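Pyridoxal kinase (Entamoeba histolytica, PDB 4S1H) probably catalyses the ATP-dependent phosphorylation of pyridoxal to pyridoxal 5'-phosphate, as a member of the ribokinase-like kinases. Local coordinates at residues I76-T81 with I223-I228; E132-A137 with H166-Q171; T145-L150 with S159-A164. One frame throughout, in Å; residues are numbered along the deposited sequence.

Overall arrangement
Interactions 1 and 3 are wholly apolar between side chains; interaction 2 adds an amide-lysine contact and a water bridge. Interaction 1 sets helix 216-229 on the central, mostly parallel sheet, at strand 78-81. Interactions 2 and 3 lie about 19 and 23 Å from it, centre to centre, and share helix 158-170. Residues 159-164 take helix 144-151 in the wholly buried interaction 3. Residues 166-171 meet residues 132-137 in interaction 2, which has a buried I134-L168 pair and a more exposed side, where K135 also pairs with E132 of its own segment. L168 packs on L147, so these two contacts are continuous; T81 touches L133, joining interactions 1 and 2.

Interaction 1 of 3, residues I76-T81 with I223-I228; sequences IEFLVT and ILLSWI
In the ribokinase-like α/β core of this kinase, F78 and V80 of strand 78-81 lean on L225 and I228 of helix 216-229. The strand and the helix run nearly antiparallel, at 173°, with their short axes 10.8 Å apart, a spacing that leaves room for one layer of side chains. F78 and V80 both point toward the helix, whereas L79, between them, turns to the other face of the sheet and packs on L6 and F108. L225 is the central piece. Its CG stands anti to the backbone N (chi1 -178°), which carries the isopropyl fork out to the strand and lets the two methyls part company. CD1 meets the F78 ring at CD1, 4.2 Å away, approaching obliquely. CD2 goes to V80, where it lies 3.3 Å from CG2, tighter than normal methyl contact, so this spot is locally compressed. The valine and leucine lie alongside one another, pointing opposite ways. One helical turn further along, I228 offers its CG2 branch to the outer part of the same ring, 4.3 Å from F78 CE1. The phenyl therefore has L225 and I228 side by side along it, while Y107 and V5 of the flanking strands and K4 also touch it. F78 is partly exposed, at the start of the strand; V80, deeper in, is buried, and its side chain is about 5 Å from that of D111, a magnesium ligand. The strand therefore heads for the active-site edge, while the helix starts there, near the ADP-binding G217, and runs back. A helix laid antiparallel to a central strand and covering one face of a mostly parallel sheet is the layering of the ribokinase-like α/β sandwich.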
loop_
_atom_site.group_PDB
_atom_site.type_symbol
_atom_site.label_atom_id
_atom_site.label_comp_id
_atom_site.label_asym_id
_atom_site.label_seq_id
_atom_site.Cartn_x
_atom_site.Cartn_y
_atom_site.Cartn_z
ATOM N N ILE A 76 -9.771 14.950 7.108
ATOM C CA ILE A 76 -8.820 15.095 6.014
ATOM C C ILE A 76 -8.348 16.547 5.948
ATOM O O ILE A 76 -9.165 17.427 6.008
ATOM C CB ILE A 76 -9.492 14.684 4.671
ATOM C CG1 ILE A 76 -9.749 13.175 4.630
ATOM C CG2 ILE A 76 -8.675 15.082 3.453
ATOM C CD1 ILE A 76 -8.559 12.328 4.985
ATOM N N GLU A 77 -7.042 16.750 5.948
ATOM C CA GLU A 77 -6.439 18.102 5.734
ATOM C C GLU A 77 -5.705 18.236 4.406
ATOM O O GLU A 77 -5.346 19.359 4.006
ATOM C CB GLU A 77 -5.492 18.436 6.882
ATOM C CG GLU A 77 -6.172 18.487 8.248
ATOM C CD GLU A 77 -5.188 18.657 9.397
ATOM O OE1 GLU A 77 -4.204 19.418 9.251
ATOM O OE2 GLU A 77 -5.403 18.040 10.459
ATOM N N PHE A 78 -5.457 17.105 3.749
ATOM C CA PHE A 78 -4.624 17.026 2.556
ATOM C C PHE A 78 -5.223 16.034 1.595
ATOM O O PHE A 78 -5.666 14.943 1.996
ATOM C CB PHE A 78 -3.188 16.617 2.908
ATOM C CG PHE A 78 -2.509 17.589 3.813
ATOM C CD1 PHE A 78 -1.812 18.688 3.267
ATOM C CD2 PHE A 78 -2.600 17.470 5.177
ATOM C CE1 PHE A 78 -1.202 19.622 4.095
ATOM C CE2 PHE A 78 -2.019 18.395 6.023
ATOM C CZ PHE A 78 -1.302 19.455 5.477
ATOM N N LEU A 79 -5.218 16.416 0.315
ATOM C CA LEU A 79 -5.721 15.595 -0.742
ATOM C C LEU A 79 -4.678 15.478 -1.805
ATOM O O LEU A 79 -4.024 16.477 -2.109
ATOM C CB LEU A 79 -6.962 16.237 -1.299
ATOM C CG LEU A 79 -7.685 15.516 -2.412
ATOM C CD1 LEU A 79 -8.284 14.213 -1.924
ATOM C CD2 LEU A 79 -8.776 16.428 -2.905
ATOM N N VAL A 80 -4.513 14.277 -2.358
ATOM C CA VAL A 80 -3.627 14.044 -3.515
ATOM C C VAL A 80 -4.368 13.258 -4.547
ATOM O O VAL A 80 -5.072 12.284 -4.194
ATOM C CB VAL A 80 -2.349 13.269 -3.165
ATOM C CG1 VAL A 80 -1.492 13.011 -4.397
ATOM C CG2 VAL A 80 -1.563 13.999 -2.114
ATOM N N THR A 81 -4.235 13.647 -5.799
ATOM C CA THR A 81 -4.692 12.837 -6.897
ATOM C C THR A 81 -3.542 12.550 -7.811
ATOM O O THR A 81 -2.619 13.399 -7.982
ATOM C CB THR A 81 -5.909 13.446 -7.625
ATOM O OG1 THR A 81 -5.493 14.655 -8.260
ATOM C CG2 THR A 81 -7.079 13.730 -6.684
ATOM N N ILE A 223 6.991 12.575 -1.271
ATOM C CA ILE A 223 8.021 13.102 -0.355
ATOM C C ILE A 223 7.762 14.605 -0.125
ATOM O O ILE A 223 7.774 15.071 1.018
ATOM C CB ILE A 223 9.461 12.861 -0.844
ATOM C CG1 ILE A 223 9.738 11.345 -0.969
ATOM C CG2 ILE A 223 10.448 13.461 0.158
ATOM C CD1 ILE A 223 11.037 10.988 -1.674
ATOM N N LEU A 224 7.556 15.336 -1.215
ATOM C CA LEU A 224 7.202 16.773 -1.117
ATOM C C LEU A 224 6.005 17.028 -0.199
ATOM O O LEU A 224 6.081 17.806 0.752
ATOM C CB LEU A 224 6.894 17.309 -2.516
ATOM C CG LEU A 224 6.300 18.712 -2.588
ATOM C CD1 LEU A 224 7.274 19.708 -2.000
ATOM C CD2 LEU A 224 5.955 19.011 -4.033
ATOM N N LEU A 225 4.913 16.283 -0.423
ATOM C CA LEU A 225 3.707 16.413 0.417
ATOM C C LEU A 225 3.970 16.088 1.867
ATOM O O LEU A 225 3.495 16.795 2.748
ATOM C CB LEU A 225 2.606 15.478 -0.076
ATOM C CG LEU A 225 1.301 15.568 0.709
ATOM C CD1 LEU A 225 0.559 16.851 0.365
ATOM C CD2 LEU A 225 0.468 14.326 0.455
ATOM N N SER A 226 4.727 15.011 2.134
ATOM C CA SER A 226 5.043 14.644 3.518
ATOM C C SER A 226 5.731 15.821 4.235
ATOM O O SER A 226 5.375 16.149 5.345
ATOM C CB SER A 226 5.905 13.395 3.591
ATOM O OG SER A 226 5.200 12.304 3.027
ATOM N N TRP A 227 6.703 16.476 3.585
ATOM C CA TRP A 227 7.388 17.595 4.230
ATOM C C TRP A 227 6.483 18.833 4.387
ATOM O O TRP A 227 6.532 19.483 5.407
ATOM C CB TRP A 227 8.662 17.976 3.485
ATOM C CG TRP A 227 9.781 17.026 3.673
ATOM C CD1 TRP A 227 10.490 16.426 2.699
ATOM C CD2 TRP A 227 10.339 16.569 4.926
ATOM N NE1 TRP A 227 11.460 15.621 3.250
ATOM C CE2 TRP A 227 11.376 15.682 4.616
ATOM C CE3 TRP A 227 10.063 16.834 6.283
ATOM C CZ2 TRP A 227 12.131 15.021 5.597
ATOM C CZ3 TRP A 227 10.800 16.160 7.266
ATOM C CH2 TRP A 227 11.829 15.272 6.919
ATOM N N ILE A 228 5.614 19.075 3.420
ATOM C CA ILE A 228 4.585 20.101 3.593
ATOM C C ILE A 228 3.707 19.813 4.810
ATOM O O ILE A 228 3.443 20.700 5.628
ATOM C CB ILE A 228 3.725 20.245 2.343
ATOM C CG1 ILE A 228 4.540 20.843 1.181
ATOM C CG2 ILE A 228 2.521 21.127 2.621
ATOM C CD1 ILE A 228 3.885 20.713 -0.159
#

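Interaction 2 of 3, residues E132-A137 with H166-Q171; sequences ELIKYA and HILHEQ
L168 makes the first touch from helix 158-170, reaching across to I134 of residues 132-137. The leucine starts off beside the partner and its isopropyl end swings round, so that CD2 comes to 3.9 Å from I134 CD1, with L168 CD1 only slightly further off at 4.2 Å. The isoleucine arm comes in nearly perpendicular to the leucine. I134 holds CG1 between its backbone N and carbonyl carbon (chi1 57°), and from there its ethyl arm extends to the tip that meets both leucine methyls. I173 touches both I134 and L168. At the end of the segment Q171 points toward K135 and passes it at a slant. The amide OE1 rests against the lysine's aliphatic chain, 3.7 Å from K135 CE and 4.0 Å from K135 CG, without bonding the ammonium. K135 NZ instead lies 3.5 Å from E132 OE2, a weak salt bridge within its own segment. At the backbone, one water spans the gap, donating to K135 O at 2.7 Å and to Q171 O at 2.8 Å. The contact thus has two characters. On the buried side it is methyl against methyl. The more exposed K135-Q171 side combines an amide oxygen lying by the lysine methylene next to the ammonium, where the positive charge probably makes a mild attraction, with a solvent bridge between two carbonyls that could not bond each other directly.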
loop_
_atom_site.group_PDB
_atom_site.type_symbol
_atom_site.label_atom_id
_atom_site.label_comp_id
_atom_site.label_asym_id
_atom_site.label_seq_id
_atom_site.Cartn_x
_atom_site.Cartn_y
_atom_site.Cartn_z
ATOM N N GLU A 132 -10.042 20.303 -15.939
ATOM C CA GLU A 132 -11.020 20.776 -14.967
ATOM C C GLU A 132 -10.600 20.479 -13.545
ATOM O O GLU A 132 -10.711 21.336 -12.682
ATOM C CB GLU A 132 -12.412 20.202 -15.261
ATOM C CG GLU A 132 -13.073 20.723 -16.546
ATOM C CD GLU A 132 -13.139 22.251 -16.645
ATOM O OE1 GLU A 132 -13.538 22.907 -15.659
ATOM O OE2 GLU A 132 -12.782 22.801 -17.712
ATOM N N LEU A 133 -10.084 19.280 -13.304
ATOM C CA LEU A 133 -9.635 18.931 -11.952
ATOM C C LEU A 133 -8.542 19.879 -11.402
ATOM O O LEU A 133 -8.581 20.276 -10.264
ATOM C CB LEU A 133 -9.134 17.470 -11.908
ATOM C CG LEU A 133 -8.701 16.951 -10.534
ATOM C CD1 LEU A 133 -9.816 17.057 -9.507
ATOM C CD2 LEU A 133 -8.220 15.522 -10.650
ATOM N N ILE A 134 -7.575 20.246 -12.225
ATOM C CA ILE A 134 -6.463 21.069 -11.758
ATOM C C ILE A 134 -6.921 22.423 -11.214
ATOM O O ILE A 134 -6.230 23.022 -10.399
ATOM C CB ILE A 134 -5.349 21.275 -12.817
ATOM C CG1 ILE A 134 -5.889 21.899 -14.117
ATOM C CG2 ILE A 134 -4.634 19.956 -13.100
ATOM C CD1 ILE A 134 -4.823 22.420 -15.059
ATOM N N LYS A 135 -8.076 22.900 -11.654
ATOM C CA LYS A 135 -8.576 24.202 -11.240
ATOM C C LYS A 135 -8.932 24.251 -9.765
ATOM O O LYS A 135 -9.055 25.342 -9.209
ATOM C CB LYS A 135 -9.776 24.633 -12.083
ATOM C CG LYS A 135 -9.441 24.814 -13.555
ATOM C CD LYS A 135 -10.643 25.336 -14.323
ATOM C CE LYS A 135 -10.338 25.461 -15.796
ATOM N NZ LYS A 135 -11.573 25.844 -16.530
ATOM N N TYR A 136 -9.094 23.081 -9.131
ATOM C CA TYR A 136 -9.370 23.013 -7.714
ATOM C C TYR A 136 -8.115 22.874 -6.841
ATOM O O TYR A 136 -8.208 22.949 -5.633
ATOM C CB TYR A 136 -10.364 21.866 -7.439
ATOM C CG TYR A 136 -11.669 22.049 -8.204
ATOM C CD1 TYR A 136 -12.718 22.822 -7.685
ATOM C CD2 TYR A 136 -11.832 21.506 -9.468
ATOM C CE1 TYR A 136 -13.898 23.008 -8.396
ATOM C CE2 TYR A 136 -13.001 21.689 -10.188
ATOM C CZ TYR A 136 -14.033 22.440 -9.656
ATOM O OH TYR A 136 -15.195 22.601 -10.391
ATOM N N ALA A 137 -6.947 22.700 -7.450
ATOM C CA ALA A 137 -5.712 22.417 -6.725
ATOM C C ALA A 137 -5.047 23.631 -6.113
ATOM O O ALA A 137 -5.053 24.738 -6.682
ATOM C CB ALA A 137 -4.724 21.700 -7.643
ATOM N N HIS A 166 1.625 30.717 -16.949
ATOM C CA HIS A 166 0.739 31.881 -16.939
ATOM C C HIS A 166 -0.726 31.492 -17.198
ATOM O O HIS A 166 -1.646 31.909 -16.457
ATOM C CB HIS A 166 1.237 32.907 -17.940
ATOM C CG HIS A 166 0.349 34.104 -18.066
ATOM N ND1 HIS A 166 0.300 35.082 -17.093
ATOM C CD2 HIS A 166 -0.593 34.426 -18.983
ATOM C CE1 HIS A 166 -0.585 36.001 -17.443
ATOM N NE2 HIS A 166 -1.140 35.628 -18.585
ATOM N N ILE A 167 -0.931 30.662 -18.220
ATOM C CA ILE A 167 -2.265 30.294 -18.662
ATOM C C ILE A 167 -3.008 29.653 -17.475
ATOM O O ILE A 167 -4.159 29.984 -17.173
ATOM C CB ILE A 167 -2.218 29.275 -19.828
ATOM C CG1 ILE A 167 -1.602 29.896 -21.109
ATOM C CG2 ILE A 167 -3.589 28.701 -20.118
ATOM C CD1 ILE A 167 -2.384 31.032 -21.724
ATOM N N LEU A 168 -2.303 28.796 -16.762
ATOM C CA LEU A 168 -2.920 28.096 -15.633
ATOM C C LEU A 168 -3.108 28.971 -14.407
ATOM O O LEU A 168 -4.123 28.841 -13.718
ATOM C CB LEU A 168 -2.112 26.850 -15.288
ATOM C CG LEU A 168 -2.024 25.844 -16.420
ATOM C CD1 LEU A 168 -1.327 24.602 -15.859
ATOM C CD2 LEU A 168 -3.364 25.468 -17.045
ATOM N N HIS A 169 -2.135 29.815 -14.103
ATOM C CA HIS A 169 -2.289 30.811 -13.050
ATOM C C HIS A 169 -3.479 31.751 -13.307
ATOM O O HIS A 169 -4.187 32.097 -12.377
ATOM C CB HIS A 169 -1.058 31.668 -12.870
ATOM C CG HIS A 169 0.148 30.948 -12.354
ATOM N ND1 HIS A 169 0.116 30.090 -11.281
ATOM C CD2 HIS A 169 1.447 31.021 -12.741
ATOM C CE1 HIS A 169 1.339 29.641 -11.046
ATOM N NE2 HIS A 169 2.166 30.212 -11.910
ATOM N N GLU A 170 -3.700 32.145 -14.564
ATOM C CA GLU A 170 -4.870 32.983 -14.915
ATOM C C GLU A 170 -6.204 32.267 -14.629
ATOM O O GLU A 170 -7.194 32.928 -14.385
ATOM C CB GLU A 170 -4.804 33.417 -16.366
ATOM C CG GLU A 170 -3.725 34.453 -16.598
ATOM C CD GLU A 170 -4.116 35.843 -16.119
ATOM O OE1 GLU A 170 -4.768 36.581 -16.898
ATOM O OE2 GLU A 170 -3.739 36.207 -14.974
ATOM N N GLN A 171 -6.204 30.932 -14.676
ATOM C CA GLN A 171 -7.365 30.102 -14.277
ATOM C C GLN A 171 -7.529 29.975 -12.773
ATOM O O GLN A 171 -8.478 29.313 -12.293
ATOM C CB GLN A 171 -7.247 28.704 -14.865
ATOM C CG GLN A 171 -7.272 28.621 -16.372
ATOM C CD GLN A 171 -6.892 27.248 -16.880
ATOM O OE1 GLN A 171 -6.786 26.282 -16.097
ATOM N NE2 GLN A 171 -6.658 27.142 -18.176
HETATM O O HOH W 1 -9.397 27.886 -10.038
#

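Interaction 3 of 3, residues T145-L150 with S159-A164; sequences TELSFL and SEAIKA
L147 of helix 144-151 packs its CG and CD2 against A164 and A161 of helix 158-170. From CB, which already points at the partner helix, the chain runs outward because CG stands anti to the backbone N (chi1 -176°). CG is the first atom to make contact, 3.8 Å from A164 CB, so the branch point of the leucine sits on the alanine methyl. Beyond it the fork divides. CD2 stays on the same methyl, 3.9 Å from A164 CB, and also reaches back one helical turn to A161, where it finds the carbonyl O at 3.9 Å and the methyl CB at 4.2 Å. CD1 takes the other way, to L168, its tip 3.7 Å from L168 CD1. A164 and A161 are three residues apart on one face of their helix, and their small size lets the backbones come close, with L147 and A164 CA atoms 7.0 Å apart. All three residues are buried, and the contact is apolar, leucine carbons on two alanine methyls, with A161 O as the one backbone atom touched. Just before L147, E146 bonds L114 N and G115 N through OE2 and gives its N to N143 OD1; N143 and E146 match the NXXE signature of ribokinase-like enzymes, and N143 binds ADP. The L147 side chain is about 6 Å from that of N143. C165 and L168 of helix 158-170 close round it with V178 of strand 175-183, while A161 rests on I181 of the same strand, so the leucine fills the angle between the two helices and that strand.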
loop_
_atom_site.group_PDB
_atom_site.type_symbol
_atom_site.label_atom_id
_atom_site.label_comp_id
_atom_site.label_asym_id
_atom_site.label_seq_id
_atom_site.Cartn_x
_atom_site.Cartn_y
_atom_site.Cartn_z
ATOM N N THR A 145 5.895 17.717 -20.326
ATOM C CA THR A 145 4.939 17.158 -21.267
ATOM C C THR A 145 3.489 17.362 -20.803
ATOM O O THR A 145 2.607 17.733 -21.589
ATOM C CB THR A 145 5.215 15.658 -21.478
ATOM O OG1 THR A 145 6.476 15.502 -22.146
ATOM C CG2 THR A 145 4.147 15.025 -22.342
ATOM N N GLU A 146 3.275 17.094 -19.521
ATOM C CA GLU A 146 1.964 17.220 -18.919
ATOM C C GLU A 146 1.511 18.674 -18.935
ATOM O O GLU A 146 0.358 18.947 -19.299
ATOM C CB GLU A 146 1.929 16.574 -17.537
ATOM C CG GLU A 146 2.062 15.077 -17.677
ATOM C CD GLU A 146 2.597 14.365 -16.471
ATOM O OE1 GLU A 146 3.211 15.024 -15.594
ATOM O OE2 GLU A 146 2.365 13.125 -16.434
ATOM N N LEU A 147 2.417 19.601 -18.594
ATOM C CA LEU A 147 2.133 21.031 -18.723
ATOM C C LEU A 147 1.710 21.408 -20.140
ATOM O O LEU A 147 0.755 22.148 -20.329
ATOM C CB LEU A 147 3.331 21.888 -18.259
ATOM C CG LEU A 147 3.151 23.409 -18.242
ATOM C CD1 LEU A 147 2.038 23.836 -17.275
ATOM C CD2 LEU A 147 4.448 24.084 -17.838
ATOM N N SER A 148 2.404 20.877 -21.143
ATOM C CA SER A 148 2.034 21.123 -22.520
ATOM C C SER A 148 0.637 20.591 -22.867
ATOM O O SER A 148 -0.143 21.268 -23.549
ATOM C CB SER A 148 3.092 20.509 -23.432
ATOM O OG SER A 148 2.801 20.735 -24.783
ATOM N N PHE A 149 0.310 19.397 -22.401
ATOM C CA PHE A 149 -1.027 18.822 -22.619
ATOM C C PHE A 149 -2.135 19.592 -21.907
ATOM O O PHE A 149 -3.245 19.637 -22.409
ATOM C CB PHE A 149 -1.100 17.338 -22.188
ATOM C CG PHE A 149 -0.270 16.398 -23.031
ATOM C CD1 PHE A 149 -0.039 16.653 -24.387
ATOM C CD2 PHE A 149 0.252 15.225 -22.480
ATOM C CE1 PHE A 149 0.723 15.788 -25.161
ATOM C CE2 PHE A 149 1.015 14.357 -23.261
ATOM C CZ PHE A 149 1.249 14.640 -24.599
ATOM N N LEU A 150 -1.837 20.185 -20.759
ATOM C CA LEU A 150 -2.834 20.925 -20.010
ATOM C C LEU A 150 -3.086 22.315 -20.561
ATOM O O LEU A 150 -4.092 22.927 -20.200
ATOM C CB LEU A 150 -2.419 21.046 -18.542
ATOM C CG LEU A 150 -2.392 19.766 -17.759
ATOM C CD1 LEU A 150 -1.652 19.992 -16.439
ATOM C CD2 LEU A 150 -3.821 19.272 -17.545
ATOM N N SER A 159 11.595 29.354 -20.545
ATOM C CA SER A 159 10.745 30.437 -20.995
ATOM C C SER A 159 9.347 29.880 -21.399
ATOM O O SER A 159 8.306 30.444 -21.033
ATOM C CB SER A 159 11.399 31.188 -22.151
ATOM O OG SER A 159 11.507 30.339 -23.271
ATOM N N GLU A 160 9.352 28.829 -22.236
ATOM C CA GLU A 160 8.091 28.217 -22.636
ATOM C C GLU A 160 7.278 27.764 -21.443
ATOM O O GLU A 160 6.083 27.976 -21.421
ATOM C CB GLU A 160 8.303 27.104 -23.655
ATOM C CG GLU A 160 8.744 27.661 -24.991
ATOM C CD GLU A 160 8.913 26.633 -26.103
ATOM O OE1 GLU A 160 9.102 25.437 -25.807
ATOM O OE2 GLU A 160 8.892 27.047 -27.293
ATOM N N ALA A 161 7.919 27.102 -20.470
ATOM C CA ALA A 161 7.214 26.730 -19.253
ATOM C C ALA A 161 6.604 27.950 -18.583
ATOM O O ALA A 161 5.495 27.846 -18.085
ATOM C CB ALA A 161 8.130 25.973 -18.303
ATOM N N ILE A 162 7.327 29.070 -18.546
ATOM C CA ILE A 162 6.781 30.261 -17.863
ATOM C C ILE A 162 5.480 30.726 -18.575
ATOM O O ILE A 162 4.496 31.040 -17.935
ATOM C CB ILE A 162 7.843 31.375 -17.760
ATOM C CG1 ILE A 162 8.910 31.016 -16.709
ATOM C CG2 ILE A 162 7.187 32.710 -17.455
ATOM C CD1 ILE A 162 10.183 31.845 -16.831
ATOM N N LYS A 163 5.496 30.758 -19.911
ATOM C CA LYS A 163 4.305 31.128 -20.680
ATOM C C LYS A 163 3.120 30.177 -20.440
ATOM O O LYS A 163 1.975 30.620 -20.308
ATOM C CB LYS A 163 4.626 31.183 -22.177
ATOM C CG LYS A 163 5.655 32.195 -22.592
ATOM C CD LYS A 163 5.848 32.120 -24.114
ATOM C CE LYS A 163 6.937 33.009 -24.683
ATOM N NZ LYS A 163 7.042 32.802 -26.161
ATOM N N ALA A 164 3.398 28.875 -20.352
ATOM C CA ALA A 164 2.345 27.909 -20.137
ATOM C C ALA A 164 1.815 28.038 -18.698
ATOM O O ALA A 164 0.603 27.920 -18.467
ATOM C CB ALA A 164 2.848 26.498 -20.423
#